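Side-chain contact in diguanylate cyclase DosC (Escherichia coli, PDB 4ZVA), which makes cyclic di-GMP, probably under the control of oxygen sensed at the haem of its globin domain: residues S34-F37 with Y38-V41. Sequence-based numbering, arbitrary orientation.
Sequences SIEF and YRIV. With HEM (protoporphyrin IX containing Fe), chain C.
Four i to i+4 backbone hydrogen bonds join 34-37 to 38-41 in a continuous alpha-helical segment, from Tyr-38 N to Ser-34 O through Val-41 N to Phe-37 O at 3.0 Å. It belongs to helix 16-43 of the globin domain and has a polar side and a haem side. On the polar side, Arg-39 and Glu-36 form a side-on, two-pronged salt bridge. Arg-39 NH2 reaches Glu-36 OE2 at 2.6 Å, and Arg-39 NE meets Glu-36 OE1 at 3.2 Å. Both oxygens lie near the guanidinium plane but are met from above the carboxylate plane; the two planes are 44° apart. The Glu-36 chain bends at chi2 (70°), bringing the carboxylate alongside Arg-39. Ile-40 CD1 also packs against Glu-36 OE2, at 3.6 Å, and Ile-40 touches Val-109 and Ile-113 of helix 100-119. An alanine at Glu-36 would probably leave the Arg-39 guanidinium without its charged mate and free to turn. On the haem side, Val-41 CG2 sits over one face of the Phe-37 ring, a CH-pi contact. The ring presents its edge to the porphyrin, with Phe-37 CZ 4.0 Å from haem CHC. Val-41 CG1 reaches the porphyrin too, 3.4 Å from haem CBB.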
# COMPACT_ATOMS: atom_id res chain seq x y z
N SER A 34 2.82 -13.20 11.15
CA SER A 34 2.29 -12.58 12.36
C SER A 34 3.38 -12.33 13.40
O SER A 34 3.38 -11.31 14.09
CB SER A 34 1.17 -13.44 12.96
OG SER A 34 1.67 -14.68 13.42
N ILE A 35 4.32 -13.27 13.49
CA ILE A 35 5.42 -13.16 14.45
C ILE A 35 6.40 -12.06 14.06
O ILE A 35 6.78 -11.23 14.88
CB ILE A 35 6.17 -14.49 14.57
CG1 ILE A 35 5.24 -15.57 15.15
CG2 ILE A 35 7.42 -14.34 15.44
CD1 ILE A 35 5.81 -16.96 15.07
N GLU A 36 6.81 -12.05 12.79
CA GLU A 36 7.74 -11.05 12.28
C GLU A 36 7.11 -9.66 12.29
O GLU A 36 7.78 -8.67 12.56
CB GLU A 36 8.22 -11.43 10.88
CG GLU A 36 9.25 -10.48 10.27
CD GLU A 36 10.61 -10.54 10.95
OE1 GLU A 36 10.78 -11.35 11.90
OE2 GLU A 36 11.51 -9.79 10.54
N PHE A 37 5.82 -9.60 11.97
CA PHE A 37 5.05 -8.37 12.06
C PHE A 37 5.15 -7.76 13.45
O PHE A 37 5.48 -6.59 13.61
CB PHE A 37 3.58 -8.63 11.71
CG PHE A 37 2.65 -7.50 12.03
CD1 PHE A 37 2.45 -6.47 11.12
CD2 PHE A 37 1.95 -7.48 13.23
CE1 PHE A 37 1.58 -5.43 11.42
CE2 PHE A 37 1.09 -6.44 13.53
CZ PHE A 37 0.90 -5.42 12.62
N TYR A 38 4.88 -8.59 14.46
CA TYR A 38 4.90 -8.15 15.85
C TYR A 38 6.29 -7.66 16.26
O TYR A 38 6.41 -6.65 16.95
CB TYR A 38 4.46 -9.29 16.78
CG TYR A 38 4.27 -8.87 18.21
CD1 TYR A 38 3.07 -8.31 18.64
CD2 TYR A 38 5.28 -9.02 19.15
CE1 TYR A 38 2.89 -7.91 19.95
CE2 TYR A 38 5.11 -8.62 20.46
CZ TYR A 38 3.91 -8.07 20.86
OH TYR A 38 3.74 -7.68 22.16
N ARG A 39 7.32 -8.38 15.85
CA ARG A 39 8.69 -8.02 16.20
C ARG A 39 9.09 -6.66 15.64
O ARG A 39 9.67 -5.83 16.35
CB ARG A 39 9.67 -9.09 15.70
CG ARG A 39 11.10 -8.85 16.16
CD ARG A 39 12.08 -9.77 15.46
NE ARG A 39 12.17 -9.49 14.03
CZ ARG A 39 12.92 -8.53 13.50
NH1 ARG A 39 13.65 -7.75 14.29
NH2 ARG A 39 12.94 -8.34 12.19
N ILE A 40 8.77 -6.42 14.37
CA ILE A 40 9.14 -5.18 13.70
C ILE A 40 8.33 -3.99 14.22
O ILE A 40 8.87 -2.91 14.45
CB ILE A 40 8.96 -5.30 12.18
CG1 ILE A 40 9.91 -6.36 11.63
CG2 ILE A 40 9.21 -3.96 11.49
CD1 ILE A 40 9.75 -6.62 10.15
N VAL A 41 7.03 -4.20 14.40
CA VAL A 41 6.15 -3.18 14.94
C VAL A 41 6.59 -2.74 16.34
O VAL A 41 6.56 -1.56 16.67
CB VAL A 41 4.69 -3.69 14.99
CG1 VAL A 41 3.86 -2.89 15.99
CG2 VAL A 41 4.07 -3.65 13.60
CHA HEM C . -6.23 -5.98 17.74
CHB HEM C . -2.28 -3.20 18.13
CHC HEM C . -2.10 -2.92 13.30
CHD HEM C . -5.32 -6.52 12.96
C1A HEM C . -5.17 -5.29 18.28
C2A HEM C . -4.80 -5.19 19.68
C3A HEM C . -3.72 -4.43 19.78
C4A HEM C . -3.35 -4.00 18.45
CMA HEM C . -2.97 -4.05 21.07
CAA HEM C . -5.52 -5.86 20.87
CBA HEM C . -5.52 -7.38 20.69
CGA HEM C . -5.94 -8.05 21.97
O1A HEM C . -5.70 -7.47 23.06
O2A HEM C . -6.52 -9.16 21.90
C1B HEM C . -1.86 -2.90 16.85
C2B HEM C . -0.67 -2.15 16.50
C3B HEM C . -0.62 -2.07 15.16
C4B HEM C . -1.78 -2.77 14.63
CMB HEM C . 0.31 -1.58 17.55
CAB HEM C . 0.42 -1.40 14.22
CBB HEM C . 1.54 -0.80 14.64
C1C HEM C . -2.88 -3.93 12.78
C2C HEM C . -2.90 -4.37 11.40
C3C HEM C . -3.80 -5.37 11.31
C4C HEM C . -4.36 -5.58 12.63
CMC HEM C . -2.02 -3.75 10.30
CAC HEM C . -4.23 -6.21 10.08
CBC HEM C . -3.68 -6.11 8.86
C1D HEM C . -5.88 -6.72 14.20
C2D HEM C . -6.91 -7.69 14.51
C3D HEM C . -7.19 -7.52 16.01
C4D HEM C . -6.31 -6.46 16.45
CMD HEM C . -7.56 -8.68 13.52
CAD HEM C . -8.21 -8.29 16.88
CBD HEM C . -9.62 -8.06 16.35
CGD HEM C . -10.64 -8.46 17.39
O1D HEM C . -11.84 -8.57 17.03
O2D HEM C . -10.25 -8.66 18.57
NA HEM C . -4.26 -4.54 17.56
NB HEM C . -2.52 -3.26 15.69
NC HEM C . -3.78 -4.69 13.50
ND HEM C . -5.56 -6.02 15.37
FE HEM C . -4.20 -4.44 15.49